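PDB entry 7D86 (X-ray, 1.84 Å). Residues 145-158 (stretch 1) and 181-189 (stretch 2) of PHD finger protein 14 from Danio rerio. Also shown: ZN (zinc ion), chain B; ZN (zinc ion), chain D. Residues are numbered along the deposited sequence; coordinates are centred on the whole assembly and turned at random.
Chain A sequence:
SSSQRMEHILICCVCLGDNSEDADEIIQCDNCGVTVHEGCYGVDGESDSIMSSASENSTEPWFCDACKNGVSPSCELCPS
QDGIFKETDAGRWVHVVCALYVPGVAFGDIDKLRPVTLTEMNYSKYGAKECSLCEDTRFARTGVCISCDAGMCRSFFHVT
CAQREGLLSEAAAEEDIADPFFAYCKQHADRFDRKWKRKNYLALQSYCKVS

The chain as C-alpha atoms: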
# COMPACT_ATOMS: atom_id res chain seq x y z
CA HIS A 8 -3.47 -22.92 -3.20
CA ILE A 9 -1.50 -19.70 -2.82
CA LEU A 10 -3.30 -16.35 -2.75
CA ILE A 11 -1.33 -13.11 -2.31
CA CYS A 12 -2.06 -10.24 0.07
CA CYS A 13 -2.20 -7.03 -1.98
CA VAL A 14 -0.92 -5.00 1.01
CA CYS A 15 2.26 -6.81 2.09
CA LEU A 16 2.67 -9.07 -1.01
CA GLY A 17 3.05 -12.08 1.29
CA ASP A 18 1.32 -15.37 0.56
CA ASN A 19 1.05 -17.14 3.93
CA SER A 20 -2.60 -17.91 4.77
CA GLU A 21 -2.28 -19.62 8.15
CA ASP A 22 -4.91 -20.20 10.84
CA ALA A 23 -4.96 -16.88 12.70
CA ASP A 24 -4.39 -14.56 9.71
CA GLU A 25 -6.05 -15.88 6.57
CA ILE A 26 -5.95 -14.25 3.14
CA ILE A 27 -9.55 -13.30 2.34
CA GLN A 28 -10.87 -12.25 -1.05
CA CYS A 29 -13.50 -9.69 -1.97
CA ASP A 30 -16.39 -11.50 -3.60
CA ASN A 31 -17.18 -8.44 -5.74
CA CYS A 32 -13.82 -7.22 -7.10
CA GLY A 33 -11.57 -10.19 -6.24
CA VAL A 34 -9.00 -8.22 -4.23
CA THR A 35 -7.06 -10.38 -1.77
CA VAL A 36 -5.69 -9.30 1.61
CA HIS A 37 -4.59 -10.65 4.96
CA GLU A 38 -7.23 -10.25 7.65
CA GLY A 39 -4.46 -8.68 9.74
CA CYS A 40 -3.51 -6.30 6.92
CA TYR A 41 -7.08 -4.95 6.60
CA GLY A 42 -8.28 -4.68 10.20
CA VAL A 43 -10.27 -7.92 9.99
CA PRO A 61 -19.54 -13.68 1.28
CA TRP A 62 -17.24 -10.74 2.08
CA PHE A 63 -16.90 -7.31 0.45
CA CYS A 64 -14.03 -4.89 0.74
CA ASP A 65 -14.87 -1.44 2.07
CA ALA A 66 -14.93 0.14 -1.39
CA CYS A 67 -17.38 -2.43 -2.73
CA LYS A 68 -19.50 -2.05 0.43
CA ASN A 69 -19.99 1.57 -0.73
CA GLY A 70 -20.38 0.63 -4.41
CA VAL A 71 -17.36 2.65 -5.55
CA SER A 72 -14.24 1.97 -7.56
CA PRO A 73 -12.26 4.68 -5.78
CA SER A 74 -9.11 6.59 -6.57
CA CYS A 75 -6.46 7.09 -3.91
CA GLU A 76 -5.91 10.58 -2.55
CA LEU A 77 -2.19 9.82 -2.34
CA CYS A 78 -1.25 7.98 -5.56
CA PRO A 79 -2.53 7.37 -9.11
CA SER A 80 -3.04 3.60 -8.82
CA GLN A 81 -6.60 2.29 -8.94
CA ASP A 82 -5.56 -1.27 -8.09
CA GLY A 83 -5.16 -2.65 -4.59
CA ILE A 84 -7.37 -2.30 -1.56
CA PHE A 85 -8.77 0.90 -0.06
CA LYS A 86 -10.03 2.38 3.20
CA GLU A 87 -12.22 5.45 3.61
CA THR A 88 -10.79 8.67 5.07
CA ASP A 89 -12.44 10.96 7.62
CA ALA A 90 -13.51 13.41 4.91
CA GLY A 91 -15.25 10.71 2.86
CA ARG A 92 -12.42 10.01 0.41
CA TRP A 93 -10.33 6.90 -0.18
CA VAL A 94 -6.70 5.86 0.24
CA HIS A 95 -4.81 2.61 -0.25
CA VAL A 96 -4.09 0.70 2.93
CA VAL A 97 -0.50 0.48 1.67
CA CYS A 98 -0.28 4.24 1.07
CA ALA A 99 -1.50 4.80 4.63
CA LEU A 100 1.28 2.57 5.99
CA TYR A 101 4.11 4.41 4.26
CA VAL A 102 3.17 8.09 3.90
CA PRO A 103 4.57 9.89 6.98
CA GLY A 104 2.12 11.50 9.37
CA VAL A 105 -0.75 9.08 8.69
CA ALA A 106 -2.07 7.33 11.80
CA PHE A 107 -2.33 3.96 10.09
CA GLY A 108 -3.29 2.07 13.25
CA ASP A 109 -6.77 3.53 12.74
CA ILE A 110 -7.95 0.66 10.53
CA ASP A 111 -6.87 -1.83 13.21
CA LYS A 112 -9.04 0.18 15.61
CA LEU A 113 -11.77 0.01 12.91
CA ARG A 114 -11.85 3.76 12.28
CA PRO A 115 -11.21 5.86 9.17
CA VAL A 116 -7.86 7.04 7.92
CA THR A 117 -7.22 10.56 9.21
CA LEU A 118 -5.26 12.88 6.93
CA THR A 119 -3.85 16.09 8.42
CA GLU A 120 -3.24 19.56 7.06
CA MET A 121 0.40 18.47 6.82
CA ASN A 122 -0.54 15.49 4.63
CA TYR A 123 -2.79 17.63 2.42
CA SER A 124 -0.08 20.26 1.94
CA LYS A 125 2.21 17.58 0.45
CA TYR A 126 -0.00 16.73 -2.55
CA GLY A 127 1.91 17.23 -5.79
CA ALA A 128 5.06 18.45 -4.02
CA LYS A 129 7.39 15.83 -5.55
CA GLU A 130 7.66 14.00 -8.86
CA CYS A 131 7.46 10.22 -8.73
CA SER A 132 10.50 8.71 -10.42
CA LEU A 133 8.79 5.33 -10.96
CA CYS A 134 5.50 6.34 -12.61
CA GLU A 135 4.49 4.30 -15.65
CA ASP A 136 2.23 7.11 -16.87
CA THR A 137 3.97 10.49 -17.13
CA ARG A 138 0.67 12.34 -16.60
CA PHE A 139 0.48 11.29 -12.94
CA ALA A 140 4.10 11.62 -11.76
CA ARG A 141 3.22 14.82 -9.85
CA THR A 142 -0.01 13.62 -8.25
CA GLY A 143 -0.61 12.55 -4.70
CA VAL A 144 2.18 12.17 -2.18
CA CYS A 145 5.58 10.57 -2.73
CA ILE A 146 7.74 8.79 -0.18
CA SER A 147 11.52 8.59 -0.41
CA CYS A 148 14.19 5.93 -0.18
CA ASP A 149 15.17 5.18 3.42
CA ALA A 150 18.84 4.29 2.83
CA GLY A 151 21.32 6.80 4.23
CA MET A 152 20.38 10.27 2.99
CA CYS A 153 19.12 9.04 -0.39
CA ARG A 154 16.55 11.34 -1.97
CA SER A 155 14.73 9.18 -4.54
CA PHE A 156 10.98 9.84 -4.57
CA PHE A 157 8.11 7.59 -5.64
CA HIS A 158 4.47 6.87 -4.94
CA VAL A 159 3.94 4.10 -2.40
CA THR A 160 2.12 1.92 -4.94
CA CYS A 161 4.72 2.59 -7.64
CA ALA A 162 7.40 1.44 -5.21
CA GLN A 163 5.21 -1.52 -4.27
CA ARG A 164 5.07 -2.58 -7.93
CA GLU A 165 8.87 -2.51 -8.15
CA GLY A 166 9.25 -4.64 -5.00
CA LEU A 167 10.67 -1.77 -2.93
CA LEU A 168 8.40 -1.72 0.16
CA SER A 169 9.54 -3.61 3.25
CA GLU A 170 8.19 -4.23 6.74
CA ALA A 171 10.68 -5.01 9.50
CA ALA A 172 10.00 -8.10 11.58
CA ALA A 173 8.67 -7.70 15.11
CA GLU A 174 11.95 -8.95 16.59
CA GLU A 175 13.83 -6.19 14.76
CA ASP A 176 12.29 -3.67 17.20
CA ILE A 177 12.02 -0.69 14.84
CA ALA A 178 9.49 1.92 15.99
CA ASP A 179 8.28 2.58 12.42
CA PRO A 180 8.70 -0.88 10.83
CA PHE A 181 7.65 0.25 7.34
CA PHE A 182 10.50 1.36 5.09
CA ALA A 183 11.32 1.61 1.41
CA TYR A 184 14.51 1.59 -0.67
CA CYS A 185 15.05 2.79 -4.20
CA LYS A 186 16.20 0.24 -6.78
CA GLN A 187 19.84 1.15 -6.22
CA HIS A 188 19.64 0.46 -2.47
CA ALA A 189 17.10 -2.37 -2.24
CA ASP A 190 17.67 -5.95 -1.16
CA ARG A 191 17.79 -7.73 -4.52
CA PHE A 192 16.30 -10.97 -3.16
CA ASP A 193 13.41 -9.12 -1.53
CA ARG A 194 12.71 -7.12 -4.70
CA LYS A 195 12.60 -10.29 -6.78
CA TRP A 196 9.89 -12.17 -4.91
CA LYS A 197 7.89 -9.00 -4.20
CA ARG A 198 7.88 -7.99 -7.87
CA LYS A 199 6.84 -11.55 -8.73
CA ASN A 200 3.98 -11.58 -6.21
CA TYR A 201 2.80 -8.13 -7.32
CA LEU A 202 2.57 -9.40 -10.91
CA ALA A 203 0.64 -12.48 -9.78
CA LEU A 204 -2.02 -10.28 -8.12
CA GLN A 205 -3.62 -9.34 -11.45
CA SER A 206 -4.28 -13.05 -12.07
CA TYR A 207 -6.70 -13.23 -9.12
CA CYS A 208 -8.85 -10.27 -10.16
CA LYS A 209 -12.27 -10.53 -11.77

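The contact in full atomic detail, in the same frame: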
# COMPACT_ATOMS: atom_id res chain seq x y z
N CYS A 145 4.48 11.51 -2.58
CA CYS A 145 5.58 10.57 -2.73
C CYS A 145 6.23 10.30 -1.39
O CYS A 145 6.21 11.15 -0.49
CB CYS A 145 6.63 11.11 -3.70
SG CYS A 145 6.15 11.11 -5.43
N ILE A 146 6.82 9.11 -1.27
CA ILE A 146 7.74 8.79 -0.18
C ILE A 146 9.13 8.76 -0.78
O ILE A 146 9.29 8.81 -2.01
CB ILE A 146 7.41 7.46 0.50
CG1 ILE A 146 7.52 6.32 -0.53
CG2 ILE A 146 6.05 7.52 1.20
CD1 ILE A 146 7.30 4.95 0.05
N SER A 147 10.14 8.62 0.07
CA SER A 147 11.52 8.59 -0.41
C SER A 147 12.21 7.32 0.05
O SER A 147 11.75 6.62 0.95
CB SER A 147 12.31 9.79 0.07
OG SER A 147 13.68 9.64 -0.27
N CYS A 148 13.36 7.05 -0.58
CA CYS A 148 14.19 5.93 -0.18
C CYS A 148 14.70 6.16 1.24
O CYS A 148 15.01 7.29 1.63
CB CYS A 148 15.37 5.77 -1.15
SG CYS A 148 16.62 4.56 -0.65
N ASP A 149 14.79 5.08 2.01
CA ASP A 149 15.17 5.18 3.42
C ASP A 149 16.63 4.83 3.69
O ASP A 149 17.03 4.79 4.85
CB ASP A 149 14.26 4.28 4.26
CG ASP A 149 12.88 4.89 4.45
OD1 ASP A 149 12.80 6.10 4.75
OD2 ASP A 149 11.88 4.17 4.27
N ALA A 150 17.42 4.60 2.65
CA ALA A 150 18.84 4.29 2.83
C ALA A 150 19.63 5.58 2.96
O ALA A 150 19.43 6.52 2.18
CB ALA A 150 19.36 3.45 1.67
N GLY A 151 20.52 5.63 3.95
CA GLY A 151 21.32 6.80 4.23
C GLY A 151 20.56 8.11 4.14
O GLY A 151 19.54 8.30 4.81
N MET A 152 21.05 9.01 3.30
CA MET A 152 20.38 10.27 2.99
C MET A 152 19.89 10.30 1.55
O MET A 152 19.82 11.36 0.93
CB MET A 152 21.30 11.45 3.27
CG MET A 152 21.74 11.56 4.73
SD MET A 152 20.39 12.03 5.83
CE MET A 152 20.27 10.58 6.87
N CYS A 153 19.57 9.13 1.00
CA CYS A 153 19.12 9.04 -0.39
C CYS A 153 17.81 9.80 -0.59
O CYS A 153 16.87 9.67 0.20
CB CYS A 153 18.93 7.58 -0.80
SG CYS A 153 18.42 7.34 -2.52
N ARG A 154 17.76 10.59 -1.66
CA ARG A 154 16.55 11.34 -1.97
C ARG A 154 15.97 10.90 -3.32
O ARG A 154 15.98 11.67 -4.28
CB ARG A 154 16.83 12.84 -1.96
CG ARG A 154 17.17 13.44 -0.59
CD ARG A 154 15.96 13.46 0.33
NE ARG A 154 15.70 12.16 0.94
CZ ARG A 154 14.61 11.84 1.61
NH1 ARG A 154 14.48 10.62 2.12
NH2 ARG A 154 13.64 12.74 1.78
N SER A 155 15.49 9.67 -3.39
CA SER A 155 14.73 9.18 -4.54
C SER A 155 13.27 9.11 -4.13
O SER A 155 12.94 8.49 -3.12
CB SER A 155 15.20 7.80 -4.98
OG SER A 155 16.52 7.84 -5.51
N PHE A 156 12.39 9.72 -4.93
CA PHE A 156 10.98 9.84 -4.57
C PHE A 156 10.10 8.99 -5.48
O PHE A 156 10.34 8.88 -6.69
CB PHE A 156 10.52 11.30 -4.64
CG PHE A 156 11.25 12.19 -3.69
CD1 PHE A 156 11.04 12.10 -2.33
CD2 PHE A 156 12.16 13.12 -4.16
CE1 PHE A 156 11.74 12.92 -1.44
CE2 PHE A 156 12.85 13.94 -3.29
CZ PHE A 156 12.64 13.83 -1.92
N PHE A 157 9.05 8.41 -4.89
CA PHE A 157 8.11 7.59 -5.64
C PHE A 157 6.81 7.45 -4.86
O PHE A 157 6.79 7.53 -3.63
CB PHE A 157 8.69 6.21 -5.95
CG PHE A 157 9.70 5.72 -4.95
CD1 PHE A 157 9.31 5.37 -3.67
CD2 PHE A 157 11.04 5.61 -5.30
CE1 PHE A 157 10.26 4.92 -2.73
CE2 PHE A 157 11.98 5.16 -4.37
CZ PHE A 157 11.58 4.82 -3.09
N HIS A 158 5.72 7.23 -5.59
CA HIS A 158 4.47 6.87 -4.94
C HIS A 158 4.63 5.54 -4.23
O HIS A 158 5.42 4.68 -4.65
CB HIS A 158 3.33 6.74 -5.96
CG HIS A 158 3.00 8.02 -6.66
ND1 HIS A 158 3.18 8.20 -8.01
CD2 HIS A 158 2.48 9.18 -6.19
CE1 HIS A 158 2.80 9.42 -8.35
NE2 HIS A 158 2.37 10.03 -7.26
N PHE A 181 7.88 0.19 8.77
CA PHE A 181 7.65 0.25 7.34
C PHE A 181 8.69 1.15 6.68
O PHE A 181 8.78 2.34 6.99
CB PHE A 181 6.24 0.77 7.05
CG PHE A 181 5.17 -0.12 7.60
CD1 PHE A 181 4.82 -1.29 6.93
CD2 PHE A 181 4.53 0.19 8.78
CE1 PHE A 181 3.83 -2.12 7.44
CE2 PHE A 181 3.55 -0.64 9.29
CZ PHE A 181 3.20 -1.80 8.61
N PHE A 182 9.48 0.58 5.77
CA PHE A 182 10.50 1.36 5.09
C PHE A 182 10.57 0.96 3.63
O PHE A 182 10.05 -0.09 3.22
CB PHE A 182 11.88 1.20 5.77
CG PHE A 182 12.37 -0.22 5.81
CD1 PHE A 182 11.95 -1.09 6.79
CD2 PHE A 182 13.28 -0.67 4.86
CE1 PHE A 182 12.41 -2.39 6.83
CE2 PHE A 182 13.74 -1.97 4.89
CZ PHE A 182 13.31 -2.83 5.88
N ALA A 183 11.20 1.81 2.84
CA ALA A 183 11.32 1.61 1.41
C ALA A 183 12.70 2.04 0.93
O ALA A 183 13.25 3.03 1.41
CB ALA A 183 10.26 2.39 0.64
N TYR A 184 13.22 1.31 -0.05
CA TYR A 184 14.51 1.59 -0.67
C TYR A 184 14.34 1.76 -2.17
O TYR A 184 13.56 1.03 -2.80
CB TYR A 184 15.52 0.46 -0.43
CG TYR A 184 15.98 0.25 0.99
CD1 TYR A 184 16.22 1.32 1.84
CD2 TYR A 184 16.19 -1.03 1.48
CE1 TYR A 184 16.65 1.11 3.15
CE2 TYR A 184 16.62 -1.25 2.77
CZ TYR A 184 16.84 -0.18 3.60
OH TYR A 184 17.25 -0.43 4.88
N CYS A 185 15.07 2.70 -2.75
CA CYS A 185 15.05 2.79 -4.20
C CYS A 185 15.70 1.54 -4.80
O CYS A 185 16.28 0.71 -4.09
CB CYS A 185 15.77 4.05 -4.68
SG CYS A 185 17.56 3.99 -4.39
N LYS A 186 15.63 1.42 -6.13
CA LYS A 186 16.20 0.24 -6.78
C LYS A 186 17.70 0.11 -6.52
O LYS A 186 18.22 -1.00 -6.42
CB LYS A 186 15.94 0.28 -8.28
CG LYS A 186 14.47 0.20 -8.68
CD LYS A 186 14.35 0.21 -10.20
CE LYS A 186 12.90 0.37 -10.63
NZ LYS A 186 12.77 0.42 -12.11
N GLN A 187 18.40 1.24 -6.42
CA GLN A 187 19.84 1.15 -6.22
C GLN A 187 20.19 0.60 -4.84
O GLN A 187 21.23 -0.05 -4.68
CB GLN A 187 20.50 2.51 -6.43
CG GLN A 187 22.01 2.45 -6.51
CD GLN A 187 22.63 3.82 -6.69
OE1 GLN A 187 21.96 4.85 -6.57
NE2 GLN A 187 23.93 3.84 -6.98
N HIS A 188 19.33 0.80 -3.85
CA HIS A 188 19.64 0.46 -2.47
C HIS A 188 18.85 -0.72 -1.93
O HIS A 188 19.03 -1.07 -0.76
CB HIS A 188 19.42 1.70 -1.59
CG HIS A 188 20.35 2.83 -1.92
ND1 HIS A 188 19.92 4.13 -2.09
CD2 HIS A 188 21.69 2.85 -2.13
CE1 HIS A 188 20.95 4.90 -2.38
NE2 HIS A 188 22.04 4.16 -2.40
N ALA A 189 18.00 -1.33 -2.73
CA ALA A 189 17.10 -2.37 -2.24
C ALA A 189 17.83 -3.71 -2.09
O ALA A 189 18.84 -3.97 -2.74
CB ALA A 189 15.92 -2.54 -3.18
ZN ZN B . 18.09 5.06 -2.38
ZN ZN D . 4.22 7.05 -9.41
O HOH W 1 10.45 5.21 6.31

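Stretch 2 (181-189) packs against stretch 1 (145-158), a hairpin, burying 465 Å² in all, and the two are locked by a shared zinc ion in chain B. Phe181 directs its ring away from stretch 1; its carbonyl O accepts a weak hydrogen bond (3.4 Å) from water 1, which also donates to Asp149 OD2 (2.7 Å). Phe182 likewise leads its ring away, so its contact is made close to the backbone, with CA 3.2 Å from Asp149 OD2. Asp149 clamps the Ala183 backbone: Ala183 N donates to Asp149 OD2 (2.8 Å), and Asp149 N donates to Ala183 O (2.6 Å). With chi1 m, the Asp149 carboxylate takes the Ala183 NH, while its own backbone NH reaches the Ala183 carbonyl. The small, buried Ala183 methyl packs against Ile146 and Phe157, its CB 4.0 Å from Ile146 CD1 and 4.2 Å from Phe157 CE1, at that ring's edge. Tyr184 starts away from stretch 1, but the end of its side chain comes nearer, and the ring meets the loop edge-on, Tyr184 CD1 lying 3.8 Å from Ala150 CB and Cys148 SG also at the edge. Cys185 gives the zinc its SG (2.3 Å), while its N donates to Cys148 SG (3.2 Å); Ala150 N donates to the same sulfur (3.4 Å), a pattern suited to a metal-bound, electron-rich thiolate. Cys185 CB rests 3.8 Å from Ser155 CB and 4.0 Å from Phe157 CE2; Cys185 itself is buried. Lys186 and Gln187 make no contact with stretch 1 and are exposed. The turn returns through His188, whose N bonds to Cys185 O (3.1 Å), and His188 ND1 binds the zinc at 2.1 Å. Cys148 SG and Cys153 SG, each 2.3 Å from the ion, complete the four ligands, two from each stretch, and both lie at the imidazole edge. Ala150 CB packs 3.7 Å from His188 CB, its small methyl fitting beside the site.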